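Local coordinates for RagB/SusD domain protein (Flavobacterium johnsoniae, PDB 5J90) that binds chitin as a SusD homolog and probably supports chitin conversion by the polysaccharide utilization locus to which it belongs, at residues Met98-Tyr102 with Ile138-Gly143; Asn38-Val42 with Glu125-Arg129; His28-Phe33 with Ile104-Ser108. Residue numbers count along the deposited sequence, not the author numbering.

Interaction 1 of 3, residues Met98-Tyr102 with Ile138-Gly143; sequences MFNAY and IYSKFG
F142 packs one ring face on M98 CG and its edge on the Y102 ring, illustrating how one aromatic residue on a loop can bind that loop to a helix. The helix is 83-108, in a SusD-like fold whose family belongs to the TPR clan; the loop follows helix 113-134, the next helix of the chain. Residues 98-102 are regular alpha helix, with Y102 N hydrogen-bonded to M98 O at 3.0 Å. The facing loop makes a type I beta turn from Y139 to F142, closed by F142 N to Y139 O at 3.2 Å. The closest CA pair is Y102 with G143, 7.7 Å apart.

M98 (chi1 t, chi2 p, chi3 t) sets its CG 3.7 Å from the centroid of the F142 ring, 16° off the normal, a CH-pi contact. Its SD makes oblique Met-aromatic contacts with the rings of F142 (5.1 Å to the centroid) and Y139 (5.0 Å). F142, also chi1 t, turns its edge to the face of Y102: a T-shaped pair with centroids 5.2 Å apart and planes at 77°. F142 CZ reaches F99 CA at 3.6 Å. Y139 OH is hydrogen-bonded to E164, tying Y139 to helix 154-177. G143 (phi 88°, psi 1°) has a backbone that calls for glycine, and an ideal CB there would clash, 2.5 Å from Y102 CZ.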
ATOM      1  N   MET A  98      16.716  22.078   1.100  1.00 11.12           N
ATOM      2  CA  MET A  98      16.183  22.160  -0.252  1.00 10.13           C
ATOM      3  C   MET A  98      16.521  23.478  -0.941  1.00  9.88           C
ATOM      4  O   MET A  98      16.919  23.481  -2.103  1.00 11.09           O
ATOM      5  CB  MET A  98      14.671  21.900  -0.282  1.00 10.05           C
ATOM      6  CG  MET A  98      14.121  21.698  -1.680  1.00  9.59           C
ATOM      7  SD  MET A  98      14.726  20.157  -2.417  1.00 11.11           S
ATOM      8  CE  MET A  98      13.796  20.180  -3.952  1.00 14.10           C
ATOM      9  N   PHE A  99      16.358  24.592  -0.232  1.00 11.33           N
ATOM     10  CA  PHE A  99      16.622  25.864  -0.891  1.00 12.05           C
ATOM     11  C   PHE A  99      18.061  25.960  -1.379  1.00 11.19           C
ATOM     12  O   PHE A  99      18.322  26.420  -2.491  1.00 11.61           O
ATOM     13  CB  PHE A  99      16.311  27.080  -0.022  1.00 14.46           C
ATOM     14  CG  PHE A  99      16.786  28.354  -0.645  1.00 16.45           C
ATOM     15  CD1 PHE A  99      16.064  28.942  -1.668  1.00 17.72           C
ATOM     16  CD2 PHE A  99      17.994  28.919  -0.268  1.00 17.35           C
ATOM     17  CE1 PHE A  99      16.517  30.094  -2.282  1.00 21.04           C
ATOM     18  CE2 PHE A  99      18.451  30.078  -0.879  1.00 16.90           C
ATOM     19  CZ  PHE A  99      17.715  30.658  -1.889  1.00 18.21           C
ATOM     20  N   ASN A 100      19.000  25.525  -0.550  1.00 12.75           N
ATOM     21  CA  ASN A 100      20.389  25.607  -0.956  1.00 12.87           C
ATOM     22  C   ASN A 100      20.766  24.623  -2.055  1.00 14.10           C
ATOM     23  O   ASN A 100      21.599  24.926  -2.898  1.00 13.07           O
ATOM     24  CB  ASN A 100      21.320  25.544   0.251  1.00 12.84           C
ATOM     25  CG  ASN A 100      21.241  26.804   1.073  1.00 14.47           C
ATOM     26  OD1 ASN A 100      21.643  27.873   0.613  1.00 17.74           O
ATOM     27  ND2 ASN A 100      20.705  26.700   2.274  1.00 13.02           N
ATOM     28  N   ALA A 101      20.124  23.457  -2.082  1.00 11.53           N
ATOM     29  CA  ALA A 101      20.323  22.547  -3.199  1.00 11.31           C
ATOM     30  C   ALA A 101      19.900  23.228  -4.499  1.00 10.68           C
ATOM     31  O   ALA A 101      20.595  23.157  -5.510  1.00 12.54           O
ATOM     32  CB  ALA A 101      19.532  21.244  -2.993  1.00 11.71           C
ATOM     33  N   TYR A 102      18.744  23.877  -4.451  1.00 12.13           N
ATOM     34  CA  TYR A 102      18.180  24.579  -5.596  1.00 12.96           C
ATOM     35  C   TYR A 102      19.095  25.725  -6.030  1.00 12.69           C
ATOM     36  O   TYR A 102      19.421  25.865  -7.211  1.00 15.02           O
ATOM     37  CB  TYR A 102      16.796  25.090  -5.186  1.00 14.07           C
ATOM     38  CG  TYR A 102      16.084  26.013  -6.143  1.00 15.82           C
ATOM     39  CD1 TYR A 102      15.520  25.529  -7.312  1.00 15.08           C
ATOM     40  CD2 TYR A 102      15.922  27.359  -5.843  1.00 18.76           C
ATOM     41  CE1 TYR A 102      14.834  26.366  -8.182  1.00 18.51           C
ATOM     42  CE2 TYR A 102      15.239  28.206  -6.706  1.00 18.08           C
ATOM     43  CZ  TYR A 102      14.698  27.700  -7.869  1.00 20.14           C
ATOM     44  OH  TYR A 102      14.018  28.532  -8.735  1.00 26.58           O
ATOM     45  N   ILE A 138       7.168  18.311  -1.866  1.00  8.63           N
ATOM     46  CA  ILE A 138       7.594  19.198  -2.936  1.00  8.95           C
ATOM     47  C   ILE A 138       9.010  18.813  -3.369  1.00  8.56           C
ATOM     48  O   ILE A 138       9.921  18.701  -2.542  1.00  9.79           O
ATOM     49  CB  ILE A 138       7.538  20.671  -2.500  1.00  9.49           C
ATOM     50  CG1 ILE A 138       6.087  21.077  -2.250  1.00 11.04           C
ATOM     51  CG2 ILE A 138       8.170  21.557  -3.571  1.00 10.93           C
ATOM     52  CD1 ILE A 138       5.921  22.456  -1.603  1.00 14.02           C
ATOM     53  N   TYR A 139       9.199  18.573  -4.659  1.00  8.63           N
ATOM     54  CA  TYR A 139      10.527  18.201  -5.137  1.00  8.90           C
ATOM     55  C   TYR A 139      10.762  18.821  -6.516  1.00 10.88           C
ATOM     56  O   TYR A 139      11.446  19.839  -6.611  1.00 11.63           O
ATOM     57  CB  TYR A 139      10.737  16.671  -5.083  1.00  9.97           C
ATOM     58  CG  TYR A 139      12.187  16.255  -4.910  1.00  9.49           C
ATOM     59  CD1 TYR A 139      12.864  16.508  -3.723  1.00  9.85           C
ATOM     60  CD2 TYR A 139      12.870  15.596  -5.929  1.00 11.47           C
ATOM     61  CE1 TYR A 139      14.192  16.138  -3.561  1.00  9.74           C
ATOM     62  CE2 TYR A 139      14.209  15.219  -5.770  1.00 10.70           C
ATOM     63  CZ  TYR A 139      14.852  15.492  -4.583  1.00  9.58           C
ATOM     64  OH  TYR A 139      16.170  15.129  -4.396  1.00 10.63           O
ATOM     65  N   SER A 140      10.150  18.275  -7.559  1.00 11.13           N
ATOM     66  CA  SER A 140      10.366  18.798  -8.912  1.00 11.70           C
ATOM     67  C   SER A 140       9.924  20.258  -9.078  1.00 13.47           C
ATOM     68  O   SER A 140      10.511  20.995  -9.875  1.00 15.45           O
ATOM     69  CB  SER A 140       9.690  17.914  -9.978  1.00 12.59           C
ATOM     70  OG  SER A 140       8.272  18.014  -9.948  1.00 13.11           O
ATOM     71  N   LYS A 141       8.905  20.675  -8.333  1.00 11.71           N
ATOM     72  CA  LYS A 141       8.332  22.004  -8.513  1.00 12.62           C
ATOM     73  C   LYS A 141       8.873  23.029  -7.523  1.00 13.31           C
ATOM     74  O   LYS A 141       8.374  24.149  -7.456  1.00 14.60           O
ATOM     75  CB  LYS A 141       6.798  21.946  -8.406  1.00 13.57           C
ATOM     76  CG  LYS A 141       6.122  21.039  -9.421  1.00 15.67           C
ATOM     77  CD  LYS A 141       6.479  21.427 -10.844  1.00 21.06           C
ATOM     78  CE  LYS A 141       5.790  20.520 -11.850  1.00 30.13           C
ATOM     79  NZ  LYS A 141       6.135  19.087 -11.618  1.00 29.15           N
ATOM     80  N   PHE A 142       9.889  22.662  -6.744  1.00 12.34           N
ATOM     81  CA  PHE A 142      10.447  23.607  -5.784  1.00 12.82           C
ATOM     82  C   PHE A 142      10.890  24.893  -6.477  1.00 13.93           C
ATOM     83  O   PHE A 142      11.486  24.847  -7.553  1.00 15.35           O
ATOM     84  CB  PHE A 142      11.631  23.011  -5.015  1.00 11.92           C
ATOM     85  CG  PHE A 142      12.181  23.945  -3.973  1.00 10.89           C
ATOM     86  CD1 PHE A 142      11.598  24.036  -2.725  1.00 11.05           C
ATOM     87  CD2 PHE A 142      13.267  24.767  -4.261  1.00 13.06           C
ATOM     88  CE1 PHE A 142      12.086  24.907  -1.770  1.00 12.52           C
ATOM     89  CE2 PHE A 142      13.762  25.649  -3.311  1.00 13.56           C
ATOM     90  CZ  PHE A 142      13.176  25.718  -2.062  1.00 11.88           C
ATOM     91  N   GLY A 143      10.579  26.029  -5.855  1.00 14.77           N
ATOM     92  CA  GLY A 143      10.987  27.324  -6.378  1.00 18.14           C
ATOM     93  C   GLY A 143       9.997  27.931  -7.359  1.00 22.84           C
ATOM     94  O   GLY A 143      10.230  29.021  -7.887  1.00 25.68           O
TER

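Interaction 2 of 3, residues Asn38-Val42 with Glu125-Arg129; sequences NNIQV and EGMHR
Van der Waals contact comes first in this example, an irregular loop, extended from Q41 on, meeting a helix glycine. I40 (phi/psi -64/-57, chi1 m, chi2 t) lies over G126, the closest CA pair at 5.1 Å. The apolar pair is I40 CG1 with G126 CA, 4.3 Å apart; I40 CG2 is also 3.8 Å from E125 OE2 and 3.7 Å from R129 NE.

The polar contacts gather around R129: its CA-CB bond points toward the loop, and chi1 m, chi2 t, chi3 p brings the guanidinium to I40 O. R129 NH2 gives I40 O a weak hydrogen bond of 3.0 Å, while Q53 of helix 46-54 is its stronger partner.

One water accepts from R129 NE at 2.8 Å; G126 O (2.8 Å) and, weakly, I40 O (3.4 Å) are among the acceptors in its reach.

A weakly hydrogen-bonded arginine and a loop carbonyl shared with Q52 here join the linker after helix 33-37 to helix 113-134, within the helical SusD-like fold of the TPR clan.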
ATOM      1  N   ASN A  38      24.521  21.645   8.118  1.00  9.81           N
ATOM      2  CA  ASN A  38      24.102  21.958   9.479  1.00  8.98           C
ATOM      3  C   ASN A  38      22.628  21.695   9.765  1.00  9.63           C
ATOM      4  O   ASN A  38      22.171  21.887  10.889  1.00 10.76           O
ATOM      5  CB  ASN A  38      24.432  23.417   9.825  1.00 10.97           C
ATOM      6  CG  ASN A  38      25.907  23.637  10.061  1.00 13.38           C
ATOM      7  OD1 ASN A  38      26.620  22.730  10.497  1.00 17.10           O
ATOM      8  ND2 ASN A  38      26.379  24.840   9.761  1.00 15.74           N
ATOM      9  N   ASN A  39      21.888  21.252   8.750  1.00 10.29           N
ATOM     10  CA  ASN A  39      20.434  21.114   8.906  1.00  9.84           C
ATOM     11  C   ASN A  39      19.814  19.835   8.371  1.00 10.86           C
ATOM     12  O   ASN A  39      18.600  19.755   8.245  1.00 11.84           O
ATOM     13  CB  ASN A  39      19.695  22.337   8.345  1.00 10.09           C
ATOM     14  CG  ASN A  39      19.963  23.596   9.151  1.00 12.37           C
ATOM     15  OD1 ASN A  39      19.332  23.835  10.187  1.00 16.02           O
ATOM     16  ND2 ASN A  39      20.910  24.399   8.691  1.00 11.59           N
ATOM     17  N   ILE A  40      20.627  18.836   8.051  1.00 10.56           N
ATOM     18  CA  ILE A  40      20.080  17.499   7.804  1.00 10.75           C
ATOM     19  C   ILE A  40      19.479  17.026   9.121  1.00  9.63           C
ATOM     20  O   ILE A  40      18.285  16.715   9.204  1.00  9.92           O
ATOM     21  CB  ILE A  40      21.152  16.535   7.278  1.00 10.20           C
ATOM     22  CG1 ILE A  40      21.648  17.022   5.917  1.00 11.58           C
ATOM     23  CG2 ILE A  40      20.609  15.099   7.196  1.00  9.82           C
ATOM     24  CD1 ILE A  40      23.004  16.475   5.539  1.00 14.12           C
ATOM     25  N   GLN A  41      20.308  16.993  10.163  1.00 10.92           N
ATOM     26  CA  GLN A  41      19.825  17.115  11.530  1.00 10.28           C
ATOM     27  C   GLN A  41      20.152  18.531  11.970  1.00 10.56           C
ATOM     28  O   GLN A  41      21.302  18.963  11.863  1.00 13.65           O
ATOM     29  CB  GLN A  41      20.507  16.110  12.458  1.00 10.80           C
ATOM     30  CG  GLN A  41      20.098  14.690  12.162  1.00 11.26           C
ATOM     31  CD  GLN A  41      20.589  13.723  13.210  1.00 11.20           C
ATOM     32  OE1 GLN A  41      21.600  13.960  13.876  1.00 13.34           O
ATOM     33  NE2 GLN A  41      19.870  12.625  13.378  1.00 11.87           N
ATOM     34  N   VAL A  42      19.154  19.271  12.438  1.00 10.65           N
ATOM     35  CA  VAL A  42      19.403  20.653  12.841  1.00 10.91           C
ATOM     36  C   VAL A  42      20.318  20.694  14.057  1.00 11.28           C
ATOM     37  O   VAL A  42      19.963  20.220  15.134  1.00 13.00           O
ATOM     38  CB  VAL A  42      18.096  21.409  13.115  1.00 10.31           C
ATOM     39  CG1 VAL A  42      18.399  22.795  13.682  1.00 12.41           C
ATOM     40  CG2 VAL A  42      17.279  21.511  11.832  1.00 11.62           C
ATOM     41  N   GLU A 125      20.554  13.087   0.527  1.00  7.87           N
ATOM     42  CA  GLU A 125      20.726  12.728   1.934  1.00  8.05           C
ATOM     43  C   GLU A 125      19.713  13.437   2.828  1.00  7.92           C
ATOM     44  O   GLU A 125      19.117  12.822   3.712  1.00  9.22           O
ATOM     45  CB  GLU A 125      22.157  13.023   2.397  1.00  8.49           C
ATOM     46  CG  GLU A 125      22.349  13.010   3.916  1.00  9.03           C
ATOM     47  CD  GLU A 125      21.964  11.700   4.607  1.00  8.95           C
ATOM     48  OE1 GLU A 125      21.796  10.649   3.935  1.00  9.55           O
ATOM     49  OE2 GLU A 125      21.824  11.737   5.855  1.00  9.73           O
ATOM     50  N   GLY A 126      19.491  14.729   2.601  1.00  8.40           N
ATOM     51  CA  GLY A 126      18.521  15.441   3.415  1.00  9.21           C
ATOM     52  C   GLY A 126      17.079  15.165   3.024  1.00  9.19           C
ATOM     53  O   GLY A 126      16.203  14.996   3.888  1.00  8.83           O
ATOM     54  N   MET A 127      16.805  15.121   1.725  1.00  8.21           N
ATOM     55  CA  MET A 127      15.414  15.048   1.280  1.00  7.51           C
ATOM     56  C   MET A 127      14.783  13.652   1.283  1.00  8.64           C
ATOM     57  O   MET A 127      13.556  13.544   1.370  1.00  8.01           O
ATOM     58  CB  MET A 127      15.219  15.764  -0.065  1.00  9.16           C
ATOM     59  CG  MET A 127      15.631  17.251  -0.030  1.00 10.71           C
ATOM     60  SD  MET A 127      14.808  18.240   1.249  1.00 10.58           S
ATOM     61  CE  MET A 127      13.117  18.220   0.657  1.00 11.22           C
ATOM     62  N   HIS A 128      15.586  12.583   1.222  1.00  7.44           N
ATOM     63  CA  HIS A 128      14.974  11.256   1.367  1.00  8.29           C
ATOM     64  C   HIS A 128      14.322  11.127   2.744  1.00  7.54           C
ATOM     65  O   HIS A 128      13.272  10.499   2.893  1.00  7.34           O
ATOM     66  CB  HIS A 128      15.946  10.090   1.071  1.00  7.69           C
ATOM     67  CG  HIS A 128      16.811   9.690   2.236  1.00  6.43           C
ATOM     68  ND1 HIS A 128      17.981  10.347   2.558  1.00  7.31           N
ATOM     69  CD2 HIS A 128      16.666   8.708   3.160  1.00  7.67           C
ATOM     70  CE1 HIS A 128      18.524   9.781   3.624  1.00  7.78           C
ATOM     71  NE2 HIS A 128      17.748   8.783   4.007  1.00  7.96           N
ATOM     72  N   ARG A 129      14.918  11.763   3.753  1.00  7.11           N
ATOM     73  CA  ARG A 129      14.328  11.788   5.089  1.00  7.49           C
ATOM     74  C   ARG A 129      12.960  12.469   5.061  1.00  6.74           C
ATOM     75  O   ARG A 129      11.996  12.000   5.680  1.00  7.64           O
ATOM     76  CB  ARG A 129      15.269  12.502   6.066  1.00  7.55           C
ATOM     77  CG  ARG A 129      16.532  11.697   6.378  1.00  8.66           C
ATOM     78  CD  ARG A 129      17.694  12.581   6.881  1.00  9.06           C
ATOM     79  NE  ARG A 129      17.297  13.529   7.932  1.00  9.34           N
ATOM     80  CZ  ARG A 129      17.234  13.249   9.232  1.00 10.11           C
ATOM     81  NH1 ARG A 129      17.528  12.038   9.690  1.00 10.85           N
ATOM     82  NH2 ARG A 129      16.870  14.188  10.100  1.00 11.38           N
TER
HETATM   83  O   HOH W   1      16.414  15.837   6.559  1.00 10.36           O

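Interaction 3 of 3, residues His28-Phe33 with Ile104-Ser108; sequences HIKGGF and IANKS
I104 opens the contact where helix 83-108 approaches its C-terminal end, and it is here that the two backbones come closest, the CA atoms of I29 and I104 lying 5.9 Å apart. With chi1 m and chi2 t, I104 sends CD1 over the face of the F33 ring, 3.9 Å from its centroid and 12° off the normal, a CH-pi contact. The same CD1 is 3.8 Å from G32 C, and I104 CG2 meets I29 CG2 at 4.1 Å. G32 leaves the room that this requires: an ideal CB there would sit 2.9 Å from I104 CG1. The 3-10 turn of residues 30-32, with G32 N hydrogen-bonded to I29 O at 3.2 Å, brings the chain past the helix and into helix 33-37; the pairing therefore fastens the N-terminal lead-in of this SusD-like, TPR-clan helical fold to a helix much further along the sequence. Outside the pair, the F33 ring also stands edge-to-face with F184.

Next, K107 reaches the loop (chi1 m, then t throughout), NZ donating to H28 O at 2.9 Å while also forming a salt bridge with D103. Water adds two bridges. One water accepts from K107 NZ at 3.3 Å and can donate to I29 O at 3.0 Å; another donates to K107 O at 2.7 Å and is hydrogen-bonded to H28 NE2 at 2.8 Å. K107 CB is 3.7 Å from I29 CG1.

S108, with chi1 p, turns OG back to its own helix, donating to I104 O at 2.7 Å, and its CB touches I29 CD1 at 3.8 Å.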
ATOM      1  N   HIS A  28      30.690  32.428  -4.573  1.00 41.11           N
ATOM      2  CA  HIS A  28      29.258  32.687  -4.503  1.00 39.41           C
ATOM      3  C   HIS A  28      28.469  31.386  -4.364  1.00 36.68           C
ATOM      4  O   HIS A  28      27.292  31.399  -4.004  1.00 37.45           O
ATOM      5  CB  HIS A  28      28.808  33.446  -5.753  1.00 41.61           C
ATOM      6  CG  HIS A  28      29.120  32.737  -7.035  1.00 44.14           C
ATOM      7  ND1 HIS A  28      30.398  32.344  -7.377  1.00 44.51           N
ATOM      8  CD2 HIS A  28      28.322  32.348  -8.057  1.00 43.78           C
ATOM      9  CE1 HIS A  28      30.372  31.744  -8.553  1.00 49.20           C
ATOM     10  NE2 HIS A  28      29.124  31.733  -8.988  1.00 47.09           N
ATOM     11  N   ILE A  29      29.131  30.267  -4.643  1.00 31.00           N
ATOM     12  CA  ILE A  29      28.506  28.946  -4.612  1.00 28.11           C
ATOM     13  C   ILE A  29      28.780  28.213  -3.299  1.00 22.80           C
ATOM     14  O   ILE A  29      27.895  27.568  -2.735  1.00 23.89           O
ATOM     15  CB  ILE A  29      29.024  28.076  -5.782  1.00 22.33           C
ATOM     16  CG1 ILE A  29      28.423  28.554  -7.106  1.00 28.90           C
ATOM     17  CG2 ILE A  29      28.725  26.590  -5.552  1.00 22.10           C
ATOM     18  CD1 ILE A  29      29.071  27.940  -8.325  1.00 25.90           C
ATOM     19  N   LYS A  30      30.009  28.325  -2.809  1.00 20.60           N
ATOM     20  CA  LYS A  30      30.453  27.537  -1.667  1.00 18.55           C
ATOM     21  C   LYS A  30      29.651  27.784  -0.392  1.00 17.98           C
ATOM     22  O   LYS A  30      29.492  26.881   0.421  1.00 15.92           O
ATOM     23  CB  LYS A  30      31.945  27.775  -1.405  1.00 21.07           C
ATOM     24  CG  LYS A  30      32.853  27.277  -2.525  1.00 28.06           C
ATOM     25  CD  LYS A  30      34.305  27.659  -2.268  1.00 31.24           C
ATOM     26  CE  LYS A  30      35.197  27.253  -3.428  1.00 35.17           C
ATOM     27  NZ  LYS A  30      36.607  27.683  -3.208  1.00 44.26           N
ATOM     28  N   GLY A  31      29.145  29.003  -0.219  1.00 18.05           N
ATOM     29  CA  GLY A  31      28.432  29.377   0.991  1.00 16.03           C
ATOM     30  C   GLY A  31      27.135  28.618   1.216  1.00 16.12           C
ATOM     31  O   GLY A  31      26.611  28.566   2.332  1.00 17.21           O
ATOM     32  N   GLY A  32      26.613  28.018   0.153  1.00 16.27           N
ATOM     33  CA  GLY A  32      25.360  27.289   0.242  1.00 15.88           C
ATOM     34  C   GLY A  32      25.488  25.944   0.938  1.00 13.19           C
ATOM     35  O   GLY A  32      24.489  25.375   1.395  1.00 13.06           O
ATOM     36  N   PHE A  33      26.709  25.423   1.023  1.00 12.53           N
ATOM     37  CA  PHE A  33      26.904  24.100   1.602  1.00 11.72           C
ATOM     38  C   PHE A  33      26.730  24.038   3.115  1.00 12.52           C
ATOM     39  O   PHE A  33      26.168  23.074   3.639  1.00 12.69           O
ATOM     40  CB  PHE A  33      28.246  23.509   1.162  1.00 11.61           C
ATOM     41  CG  PHE A  33      28.243  23.035  -0.259  1.00 12.23           C
ATOM     42  CD1 PHE A  33      28.595  23.888  -1.292  1.00 14.12           C
ATOM     43  CD2 PHE A  33      27.866  21.735  -0.565  1.00 12.64           C
ATOM     44  CE1 PHE A  33      28.579  23.451  -2.604  1.00 13.84           C
ATOM     45  CE2 PHE A  33      27.852  21.290  -1.875  1.00 13.20           C
ATOM     46  CZ  PHE A  33      28.209  22.149  -2.900  1.00 13.40           C
ATOM     47  N   ILE A 104      22.338  26.308  -5.239  1.00 13.03           N
ATOM     48  CA  ILE A 104      23.618  25.803  -5.736  1.00 14.60           C
ATOM     49  C   ILE A 104      23.477  25.261  -7.159  1.00 15.72           C
ATOM     50  O   ILE A 104      24.323  25.526  -8.017  1.00 15.21           O
ATOM     51  CB  ILE A 104      24.224  24.722  -4.806  1.00 13.28           C
ATOM     52  CG1 ILE A 104      24.622  25.332  -3.462  1.00 14.68           C
ATOM     53  CG2 ILE A 104      25.437  24.064  -5.465  1.00 13.71           C
ATOM     54  CD1 ILE A 104      24.854  24.307  -2.380  1.00 13.54           C
ATOM     55  N   ALA A 105      22.408  24.516  -7.425  1.00 13.43           N
ATOM     56  CA  ALA A 105      22.210  23.964  -8.760  1.00 14.13           C
ATOM     57  C   ALA A 105      22.083  25.084  -9.786  1.00 15.89           C
ATOM     58  O   ALA A 105      22.685  25.022 -10.863  1.00 16.40           O
ATOM     59  CB  ALA A 105      20.980  23.063  -8.791  1.00 14.55           C
ATOM     60  N   ASN A 106      21.311  26.113  -9.446  1.00 15.32           N
ATOM     61  CA  ASN A 106      21.119  27.233 -10.366  1.00 16.33           C
ATOM     62  C   ASN A 106      22.437  27.913 -10.727  1.00 16.92           C
ATOM     63  O   ASN A 106      22.649  28.307 -11.873  1.00 20.60           O
ATOM     64  CB  ASN A 106      20.139  28.257  -9.792  1.00 18.11           C
ATOM     65  CG  ASN A 106      18.735  27.708  -9.663  1.00 20.37           C
ATOM     66  OD1 ASN A 106      18.358  26.775 -10.369  1.00 19.63           O
ATOM     67  ND2 ASN A 106      17.956  28.283  -8.756  1.00 19.62           N
ATOM     68  N   LYS A 107      23.326  28.032  -9.750  1.00 16.57           N
ATOM     69  CA  LYS A 107      24.594  28.725  -9.952  1.00 17.85           C
ATOM     70  C   LYS A 107      25.662  27.836 -10.577  1.00 23.83           C
ATOM     71  O   LYS A 107      26.589  28.331 -11.224  1.00 21.37           O
ATOM     72  CB  LYS A 107      25.124  29.259  -8.620  1.00 22.21           C
ATOM     73  CG  LYS A 107      24.257  30.310  -7.941  1.00 20.99           C
ATOM     74  CD  LYS A 107      24.798  30.601  -6.548  1.00 23.70           C
ATOM     75  CE  LYS A 107      23.953  31.610  -5.796  1.00 25.83           C
ATOM     76  NZ  LYS A 107      24.445  31.792  -4.395  1.00 23.51           N
ATOM     77  N   SER A 108      25.545  26.524 -10.387  1.00 17.26           N
ATOM     78  CA  SER A 108      26.654  25.635 -10.722  1.00 17.06           C
ATOM     79  C   SER A 108      26.393  24.658 -11.864  1.00 18.98           C
ATOM     80  O   SER A 108      27.334  24.222 -12.528  1.00 20.02           O
ATOM     81  CB  SER A 108      27.123  24.866  -9.484  1.00 20.70           C
ATOM     82  OG  SER A 108      26.183  23.876  -9.107  1.00 18.60           O
TER
HETATM   83  O   HOH W   2      27.452  30.878 -11.115  1.00 37.38           O
HETATM   84  O   HOH W   3      25.276  28.979  -2.940  1.00 31.28           O

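Overall arrangement
From the N terminus, the chain enters at 28-33, runs through helix 33-37 to 38-42, and only later returns through helix 83-108, helix 113-134 and the loop beyond. Interaction 3 closes a loop of 70 residues, interaction 2 one of 82 and interaction 1 one of 35. None nests inside another: the segments alternate along the chain, so every pair of contacts crosses. Interactions 1 and 3 share helix 83-108 and touch where N100 CB lies 3.4 Å from G32 O. Interaction 1 meets interaction 2 through M127, whose CG is 3.9 Å from M98 SD. Together they tie the N-terminal segments and the 138-143 loop to two successive helices.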